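Local coordinates for MREC protein (Listeria monocytogenes, PDB 2J5U) that takes part in forming and maintaining bacterial cell shape and assembles through dimers, at the interface of chains A and B. Sequence-based numbering; all coordinates share one arbitrary frame. Chains: chain A/B, MREC protein.

The interface of chains A and B. Residues chain A 106-107, 213; chain B 36-37, 40.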
ATOM      1  N   PRO A 106     -10.940 -74.880   9.633  1.00 61.81           N
ATOM      2  CA  PRO A 106     -10.289 -74.131   8.554  1.00 61.55           C
ATOM      3  C   PRO A 106     -11.200 -73.787   7.367  1.00 62.07           C
ATOM      4  O   PRO A 106     -11.178 -72.663   6.866  1.00 63.50           O
ATOM      5  CB  PRO A 106      -9.147 -75.052   8.163  1.00 61.51           C
ATOM      6  CG  PRO A 106      -8.742 -75.614   9.508  1.00 61.50           C
ATOM      7  CD  PRO A 106     -10.069 -75.965  10.126  1.00 61.12           C
ATOM      8  N   SER A 107     -12.004 -74.742   6.919  1.00 61.06           N
ATOM      9  CA  SER A 107     -12.879 -74.494   5.785  1.00 60.62           C
ATOM     10  C   SER A 107     -14.232 -73.853   6.098  1.00 60.19           C
ATOM     11  O   SER A 107     -15.101 -73.799   5.226  1.00 60.60           O
ATOM     12  CB  SER A 107     -13.083 -75.794   4.994  1.00 62.62           C
ATOM     13  OG  SER A 107     -12.872 -76.936   5.806  1.00 66.35           O
ATOM     14  N   GLY A 213     -19.333 -74.411   3.619  1.00 61.12           N
ATOM     15  CA  GLY A 213     -17.971 -74.654   3.185  1.00 62.01           C
ATOM     16  C   GLY A 213     -17.314 -75.734   4.014  1.00 62.87           C
ATOM     17  O   GLY A 213     -16.513 -76.525   3.515  1.00 64.75           O
TER
ATOM     18  N   GLU B  36      -8.800 -76.402   1.738  1.00128.64           N
ATOM     19  CA  GLU B  36     -10.115 -76.000   2.223  1.00125.55           C
ATOM     20  C   GLU B  36     -10.163 -74.542   2.677  1.00122.04           C
ATOM     21  O   GLU B  36     -11.110 -73.812   2.363  1.00121.69           O
ATOM     22  CB  GLU B  36     -10.545 -76.915   3.374  1.00127.47           C
ATOM     23  CG  GLU B  36     -10.835 -78.365   2.978  1.00129.28           C
ATOM     24  CD  GLU B  36     -12.260 -78.590   2.476  1.00130.33           C
ATOM     25  OE1 GLU B  36     -12.620 -78.034   1.417  1.00130.01           O
ATOM     26  OE2 GLU B  36     -13.021 -79.329   3.144  1.00131.10           O
ATOM     27  N   GLU B  37      -9.141 -74.118   3.414  1.00117.54           N
ATOM     28  CA  GLU B  37      -9.084 -72.748   3.909  1.00114.19           C
ATOM     29  C   GLU B  37      -8.843 -71.745   2.784  1.00110.58           C
ATOM     30  O   GLU B  37      -8.149 -70.744   2.961  1.00109.55           O
ATOM     31  CB  GLU B  37      -7.980 -72.612   4.952  1.00115.60           C
ATOM     32  CG  GLU B  37      -6.594 -72.877   4.409  1.00118.55           C
ATOM     33  CD  GLU B  37      -5.508 -72.259   5.266  1.00120.45           C
ATOM     34  OE1 GLU B  37      -5.542 -71.022   5.470  1.00121.12           O
ATOM     35  OE2 GLU B  37      -4.620 -73.007   5.733  1.00121.20           O
ATOM     36  N   GLN B  40     -12.155 -69.209   2.632  1.00 87.29           N
ATOM     37  CA  GLN B  40     -12.025 -68.371   3.815  1.00 85.42           C
ATOM     38  C   GLN B  40     -11.028 -67.253   3.537  1.00 85.60           C
ATOM     39  O   GLN B  40     -11.195 -66.133   4.016  1.00 85.91           O
ATOM     40  CB  GLN B  40     -11.556 -69.206   5.008  1.00 84.25           C
ATOM     41  CG  GLN B  40     -11.280 -68.418   6.298  1.00 82.81           C
ATOM     42  CD  GLN B  40     -12.510 -67.688   6.853  1.00 83.60           C
ATOM     43  OE1 GLN B  40     -12.614 -66.466   6.758  1.00 83.14           O
ATOM     44  NE2 GLN B  40     -13.440 -68.438   7.435  1.00 80.82           N
TER
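A:Ser107 meets B:Glu36 in a close methylene-to-methylene contact, the two CB atoms 3.2 Å apart. Beyond that point B:Glu36 runs alongside the serine. Its CG lies anti to the carbonyl carbon and beside the backbone N (chi1 -68°), and the chain then bends at chi2 (-85°), which brings the carboxylate back toward the hydroxyl of A:Ser107. OG of the serine lies 3.4 Å from CB of B:Glu36 and 3.6 Å from its carboxylate oxygen OE2, so the hydroxyl packs against the methylene and stays beyond hydrogen-bonding reach of the carboxylate. The same carboxylate turns toward A:Gly213, whose carbonyl O stays 4.5 Å from OE2.

The neighbouring A:Pro106 engages mainly through its backbone. Its carbonyl O is directed at CB of B:Gln40, 3.9 Å away, while B:Glu37 packs against the flank of the carbonyl, its CA 3.6 Å from O. The oxygen thus abuts carbon atoms of both residues, with no donor from the other chain within bonding reach. The proline ring lies to one side, its CB 4.2 Å from CB of B:Glu37. CG of B:Glu37 stands between the backbone N and the carbonyl carbon (chi1 63°), from where the extended chain leads the carboxylate away from the ring.

No polar bond crosses this small van der Waals patch, part of the interface of chains A and B, which probably corresponds to the MreC dimer. A:Pro106 and A:Ser107 form the turn between strands 102-105 and 108-116, and A:Gly213 directly follows strand 205-212; opposite them, B:Glu36 ends helix 33-36, and B:Glu37 lies in the break before helix 39-60, which contains B:Gln40. The N-terminal helical region of one subunit is thereby laid against the barrel core of the other.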